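Local coordinates for protein sulfate adenylyltransferase (PDB 4DNX) that catalyses the formation of adenosine 5'-phosphosulfate and diphosphate from sulfate and ATP, a reaction of sulfur metabolism, at residues F166-F169 with Q170-P174; E121-S124 with D125-A129. One frame throughout, in Å; residues are numbered along the deposited sequence.

Interaction 1: residues F166-F169 with Q170-P174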
ATOM      1  N   PHE A 166       4.005  -8.708  -5.477  1.00 10.35           N
ATOM      2  CA  PHE A 166       2.731  -8.521  -6.181  1.00 10.68           C
ATOM      3  C   PHE A 166       2.914  -7.957  -7.557  1.00 12.07           C
ATOM      4  O   PHE A 166       2.006  -7.269  -8.082  1.00 11.90           O
ATOM      5  CB  PHE A 166       1.818  -7.643  -5.323  1.00 10.60           C
ATOM      6  CG  PHE A 166       1.528  -8.264  -3.962  1.00 11.49           C
ATOM      7  CD1 PHE A 166       0.878  -9.491  -3.884  1.00 11.24           C
ATOM      8  CD2 PHE A 166       1.836  -7.610  -2.776  1.00 12.61           C
ATOM      9  CE1 PHE A 166       0.592 -10.096  -2.655  1.00 12.93           C
ATOM     10  CE2 PHE A 166       1.515  -8.214  -1.522  1.00 12.82           C
ATOM     11  CZ  PHE A 166       0.899  -9.443  -1.463  1.00 12.53           C
ATOM     12  N   SER A 167       4.058  -8.268  -8.153  1.00 11.76           N
ATOM     13  CA  SER A 167       4.276  -7.965  -9.595  1.00 12.55           C
ATOM     14  C   SER A 167       4.229  -6.418  -9.848  1.00 13.87           C
ATOM     15  O   SER A 167       4.453  -5.565  -8.930  1.00 14.63           O
ATOM     16  CB  SER A 167       3.270  -8.795 -10.423  1.00 13.52           C
ATOM     17  OG  SER A 167       3.513  -8.719 -11.852  1.00 13.43           O
ATOM     18  N   TYR A 168       3.904  -6.034 -11.088  1.00 12.73           N
ATOM     19  CA  TYR A 168       3.863  -4.658 -11.472  1.00 13.58           C
ATOM     20  C   TYR A 168       2.643  -3.963 -10.888  1.00 13.45           C
ATOM     21  O   TYR A 168       2.598  -2.712 -10.877  1.00 15.08           O
ATOM     22  CB  TYR A 168       3.871  -4.541 -13.023  1.00 13.80           C
ATOM     23  CG  TYR A 168       2.581  -4.943 -13.683  1.00 13.77           C
ATOM     24  CD1 TYR A 168       2.349  -6.269 -14.076  1.00 14.21           C
ATOM     25  CD2 TYR A 168       1.607  -3.993 -13.960  1.00 14.31           C
ATOM     26  CE1 TYR A 168       1.140  -6.645 -14.699  1.00 13.50           C
ATOM     27  CE2 TYR A 168       0.417  -4.350 -14.529  1.00 14.92           C
ATOM     28  CZ  TYR A 168       0.199  -5.648 -14.941  1.00 14.86           C
ATOM     29  OH  TYR A 168      -0.987  -5.984 -15.549  1.00 14.87           O
ATOM     30  N   PHE A 169       1.673  -4.722 -10.370  1.00 12.39           N
ATOM     31  CA  PHE A 169       0.461  -4.079  -9.833  1.00 13.10           C
ATOM     32  C   PHE A 169       0.832  -3.197  -8.629  1.00 15.58           C
ATOM     33  O   PHE A 169       0.252  -2.109  -8.432  1.00 16.34           O
ATOM     34  CB  PHE A 169      -0.554  -5.135  -9.385  1.00 11.98           C
ATOM     35  CG  PHE A 169      -0.976  -6.080 -10.491  1.00 13.46           C
ATOM     36  CD1 PHE A 169      -1.708  -5.600 -11.597  1.00 14.05           C
ATOM     37  CD2 PHE A 169      -0.615  -7.417 -10.463  1.00 12.98           C
ATOM     38  CE1 PHE A 169      -2.136  -6.473 -12.624  1.00 14.73           C
ATOM     39  CE2 PHE A 169      -1.013  -8.309 -11.497  1.00 15.55           C
ATOM     40  CZ  PHE A 169      -1.777  -7.834 -12.585  1.00 14.55           C
ATOM     41  N   GLN A 170       1.738  -3.694  -7.777  1.00 16.01           N
ATOM     42  CA  GLN A 170       2.224  -2.867  -6.667  1.00 15.97           C
ATOM     43  C   GLN A 170       3.252  -1.845  -7.077  1.00 15.96           C
ATOM     44  O   GLN A 170       3.110  -0.672  -6.704  1.00 16.21           O
ATOM     45  CB  GLN A 170       2.708  -3.661  -5.423  1.00 17.72           C
ATOM     46  CG  GLN A 170       2.769  -2.703  -4.186  1.00 20.87           C
ATOM     47  CD  GLN A 170       2.887  -3.423  -2.844  1.00 24.97           C
ATOM     48  OE1 GLN A 170       3.672  -4.365  -2.723  1.00 24.23           O
ATOM     49  NE2 GLN A 170       2.130  -2.936  -1.815  1.00 21.81           N
ATOM     50  N   THR A 171       4.232  -2.237  -7.909  1.00 14.48           N
ATOM     51  CA  THR A 171       5.303  -1.336  -8.313  1.00 15.99           C
ATOM     52  C   THR A 171       4.756  -0.108  -9.062  1.00 15.31           C
ATOM     53  O   THR A 171       5.224   1.024  -8.846  1.00 15.31           O
ATOM     54  CB  THR A 171       6.320  -2.071  -9.257  1.00 18.10           C
ATOM     55  OG1 THR A 171       6.757  -3.270  -8.600  1.00 23.83           O
ATOM     56  CG2 THR A 171       7.569  -1.176  -9.490  1.00 23.24           C
ATOM     57  N   ASP A 172       3.765  -0.332  -9.915  1.00 15.26           N
ATOM     58  CA  ASP A 172       3.302   0.790 -10.782  1.00 14.61           C
ATOM     59  C   ASP A 172       2.212   1.594 -10.095  1.00 13.77           C
ATOM     60  O   ASP A 172       1.948   2.718 -10.531  1.00 14.07           O
ATOM     61  CB  ASP A 172       2.726   0.298 -12.112  1.00 16.84           C
ATOM     62  CG  ASP A 172       3.794  -0.282 -13.059  1.00 21.62           C
ATOM     63  OD1 ASP A 172       4.983  -0.250 -12.697  1.00 24.02           O
ATOM     64  OD2 ASP A 172       3.413  -0.781 -14.153  1.00 21.77           O
ATOM     65  N   PHE A 173       1.501   0.976  -9.114  1.00 12.20           N
ATOM     66  CA  PHE A 173       0.351   1.646  -8.473  1.00 12.14           C
ATOM     67  C   PHE A 173       0.531   1.609  -6.923  1.00 11.81           C
ATOM     68  O   PHE A 173      -0.311   1.022  -6.215  1.00 12.95           O
ATOM     69  CB  PHE A 173      -0.970   0.976  -8.903  1.00 11.66           C
ATOM     70  CG  PHE A 173      -1.107   0.798 -10.415  1.00 12.78           C
ATOM     71  CD1 PHE A 173      -1.560   1.832 -11.233  1.00 16.48           C
ATOM     72  CD2 PHE A 173      -0.770  -0.405 -11.006  1.00 13.55           C
ATOM     73  CE1 PHE A 173      -1.675   1.633 -12.611  1.00 17.19           C
ATOM     74  CE2 PHE A 173      -0.886  -0.593 -12.382  1.00 15.30           C
ATOM     75  CZ  PHE A 173      -1.342   0.398 -13.174  1.00 17.21           C
ATOM     76  N   PRO A 174       1.630   2.174  -6.425  1.00 12.77           N
ATOM     77  CA  PRO A 174       1.989   1.939  -4.997  1.00 13.27           C
ATOM     78  C   PRO A 174       0.980   2.475  -4.005  1.00 14.53           C
ATOM     79  O   PRO A 174       0.902   1.902  -2.875  1.00 15.31           O
ATOM     80  CB  PRO A 174       3.348   2.629  -4.823  1.00 14.20           C
ATOM     81  CG  PRO A 174       3.339   3.778  -5.908  1.00 14.21           C
ATOM     82  CD  PRO A 174       2.628   3.061  -7.081  1.00 13.17           C
TER
HETATM   83  O   HOH W   1       5.171  -6.446  -4.019  1.00 27.95           O
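The short helix 167-172 at the subunit interface and the chain leading into it are joined by side-chain contacts four residues apart, Phe166, ahead of the helix, with Gln170 and Tyr168 with Asp172. In the first, Gln170 OE1 lies 3.7 Å from Phe166 CD2, in the ring plane at its edge, with ring and amide planes 68° apart. The Gln170 chain gets there extended, its CG anti to the backbone N (chi1 -163°). A water fixes the amide oxygen further, donating to Gln170 OE1 and accepting from Phe166 N, at 2.9 Å from each. The amide nitrogen faces the second subunit, where Gln170 NE2 makes a weak hydrogen bond to Pro174 O of that chain, while within the chain Phe166 and Phe169 pack on Val45 of helix 38-48.

Among the helical i to i+4 bonds, Asp172 N to Tyr168 O is short at 2.8 Å; Thr171 N to Ser167 O is weak at 3.5 Å, and Phe173 N to Phe169 O is weak too. At that end Phe169 O also meets the edge of the Phe173 ring, 3.3 Å from Phe173 CD2. Asp172 OD2 comes obliquely within 3.7 Å of Tyr168 CD2, and its hydrogen bond goes to His22 of the second subunit.

Interaction 2: residues E121-S124 with D125-A129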
ATOM      1  N   GLU A 121       0.534 -32.755 -15.256  1.00 19.56           N
ATOM      2  CA  GLU A 121      -0.506 -33.463 -16.012  1.00 21.18           C
ATOM      3  C   GLU A 121      -0.690 -32.873 -17.415  1.00 21.56           C
ATOM      4  O   GLU A 121      -0.578 -31.669 -17.593  1.00 21.64           O
ATOM      5  CB  GLU A 121      -1.853 -33.382 -15.260  1.00 21.63           C
ATOM      6  CG  GLU A 121      -1.825 -34.006 -13.845  1.00 22.82           C
ATOM      7  CD  GLU A 121      -3.106 -33.760 -13.035  1.00 24.46           C
ATOM      8  OE1 GLU A 121      -3.389 -32.594 -12.762  1.00 23.08           O
ATOM      9  OE2 GLU A 121      -3.810 -34.748 -12.696  1.00 27.69           O
ATOM     10  N   GLN A 122      -0.971 -33.714 -18.406  1.00 23.26           N
ATOM     11  CA  GLN A 122      -1.351 -33.231 -19.731  1.00 23.76           C
ATOM     12  C   GLN A 122      -2.860 -33.092 -19.810  1.00 23.83           C
ATOM     13  O   GLN A 122      -3.585 -34.020 -19.435  1.00 26.52           O
ATOM     14  CB  GLN A 122      -0.890 -34.229 -20.805  1.00 28.74           C
ATOM     15  CG  GLN A 122       0.566 -34.627 -20.669  1.00 33.12           C
ATOM     16  CD  GLN A 122       1.480 -33.406 -20.673  1.00 38.30           C
ATOM     17  OE1 GLN A 122       1.285 -32.471 -21.464  1.00 41.21           O
ATOM     18  NE2 GLN A 122       2.472 -33.398 -19.778  1.00 41.84           N
ATOM     19  N   VAL A 123      -3.339 -31.964 -20.322  1.00 21.85           N
ATOM     20  CA  VAL A 123      -4.760 -31.756 -20.511  1.00 21.82           C
ATOM     21  C   VAL A 123      -5.191 -32.130 -21.933  1.00 23.71           C
ATOM     22  O   VAL A 123      -4.590 -31.662 -22.909  1.00 24.07           O
ATOM     23  CB  VAL A 123      -5.128 -30.301 -20.251  1.00 20.85           C
ATOM     24  CG1 VAL A 123      -6.642 -30.209 -20.081  1.00 22.25           C
ATOM     25  CG2 VAL A 123      -4.383 -29.788 -18.992  1.00 20.55           C
ATOM     26  N   SER A 124      -6.210 -32.988 -22.052  1.00 22.91           N
ATOM     27  CA  SER A 124      -6.675 -33.441 -23.383  1.00 25.03           C
ATOM     28  C   SER A 124      -7.534 -32.348 -24.037  1.00 24.76           C
ATOM     29  O   SER A 124      -8.013 -31.434 -23.355  1.00 23.83           O
ATOM     30  CB  SER A 124      -7.487 -34.734 -23.286  1.00 26.38           C
ATOM     31  OG  SER A 124      -8.748 -34.434 -22.675  1.00 25.65           O
ATOM     32  N   ASP A 125      -7.718 -32.454 -25.355  1.00 27.45           N
ATOM     33  CA  ASP A 125      -8.635 -31.575 -26.083  1.00 27.98           C
ATOM     34  C   ASP A 125     -10.024 -31.617 -25.450  1.00 28.40           C
ATOM     35  O   ASP A 125     -10.651 -30.566 -25.278  1.00 28.91           O
ATOM     36  CB  ASP A 125      -8.747 -31.950 -27.565  1.00 30.72           C
ATOM     37  CG  ASP A 125      -7.446 -31.755 -28.334  1.00 32.00           C
ATOM     38  OD1 ASP A 125      -6.504 -31.130 -27.809  1.00 32.83           O
ATOM     39  OD2 ASP A 125      -7.375 -32.278 -29.482  1.00 35.83           O
ATOM     40  N   ALA A 126     -10.489 -32.817 -25.102  1.00 28.66           N
ATOM     41  CA  ALA A 126     -11.834 -32.969 -24.550  1.00 28.75           C
ATOM     42  C   ALA A 126     -11.952 -32.282 -23.191  1.00 26.54           C
ATOM     43  O   ALA A 126     -12.959 -31.619 -22.917  1.00 26.73           O
ATOM     44  CB  ALA A 126     -12.227 -34.433 -24.463  1.00 29.43           C
ATOM     45  N   GLN A 127     -10.922 -32.409 -22.352  1.00 25.60           N
ATOM     46  CA  GLN A 127     -10.899 -31.719 -21.042  1.00 24.50           C
ATOM     47  C   GLN A 127     -10.870 -30.198 -21.186  1.00 23.56           C
ATOM     48  O   GLN A 127     -11.582 -29.495 -20.446  1.00 22.70           O
ATOM     49  CB  GLN A 127      -9.713 -32.211 -20.212  1.00 25.42           C
ATOM     50  CG  GLN A 127      -9.869 -33.662 -19.820  1.00 26.88           C
ATOM     51  CD  GLN A 127      -8.626 -34.263 -19.211  1.00 28.51           C
ATOM     52  OE1 GLN A 127      -7.482 -33.944 -19.587  1.00 26.90           O
ATOM     53  NE2 GLN A 127      -8.840 -35.152 -18.257  1.00 30.13           N
ATOM     54  N   MET A 128     -10.086 -29.693 -22.152  1.00 22.62           N
ATOM     55  CA  MET A 128     -10.014 -28.240 -22.397  1.00 23.23           C
ATOM     56  C   MET A 128     -11.347 -27.703 -22.860  1.00 22.63           C
ATOM     57  O   MET A 128     -11.791 -26.668 -22.333  1.00 21.04           O
ATOM     58  CB  MET A 128      -8.938 -27.838 -23.414  1.00 23.88           C
ATOM     59  CG  MET A 128      -7.533 -27.845 -22.857  1.00 25.15           C
ATOM     60  SD  MET A 128      -7.190 -26.701 -21.479  1.00 25.11           S
ATOM     61  CE  MET A 128      -7.173 -25.095 -22.254  1.00 23.95           C
ATOM     62  N   ALA A 129     -11.965 -28.397 -23.804  1.00 24.34           N
ATOM     63  CA  ALA A 129     -13.285 -27.993 -24.346  1.00 25.15           C
ATOM     64  C   ALA A 129     -14.344 -27.987 -23.250  1.00 25.79           C
ATOM     65  O   ALA A 129     -15.205 -27.089 -23.234  1.00 25.83           O
ATOM     66  CB  ALA A 129     -13.721 -28.888 -25.517  1.00 27.23           C
TER
HETATM   67  O   HOH W   2      -5.607 -35.812 -19.736  1.00 29.01           O
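Ser124 and Gln127 form a capping box at the start of helix 125-136, and two reciprocal hydrogen bonds define it. Ser124 OG accepts from Gln127 N at 3.0 Å; with chi1 at 71°, the hydroxyl sits between the backbone N and the carbonyl carbon of its own residue, which sets it before the N-H of Gln127. In return, Ser124 N donates a hydrogen bond to Gln127 OE1 at 2.9 Å along an almost straight line, 177°, the donor tilted 19° from the amide plane. Backbone bonding follows with Met128 N to Ser124 O, 3.0 Å, the first i to i+4 link of the helix.

Water adds a second partner for the Gln127 amide oxygen: it donates to Gln127 OE1 and to Gln122 O, 2.7 Å from each, and so ties the end of the strand to the cap.

Apolar packing is carried by Val123, whose CG1 lies 3.7 Å from Gln127 CB and 3.8 Å from Met128 CG, the valine and methionine chains crossing at about a right angle.

Within the PUA-like domain, Val123-Ser124 link strand 119-122 to helix 125-136; Val123 and Gln127 rest on Leu61 of helix 61-70, while Arg154, just before strand 155-163, forms a salt bridge with Asp125.

Interactions 1 and 2 are separate local contacts in series along the chain: 121-129 is complete before 166-174 begins. Their centres are 33 Å apart and their nearest atoms about 21 Å, so neither touches the other. Strand 155-163 relates them in the fold, pairing antiparallel with strand 119-122, which leads into interaction 2, and ending a few residues ahead of helix 167-172 of interaction 1. Their surroundings differ: interaction 1 is buried, centred about 15 Å from the chain centre and reached by the second subunit, whereas interaction 2 lies about 27 Å out, is partly buried and meets no other chain of the assembly.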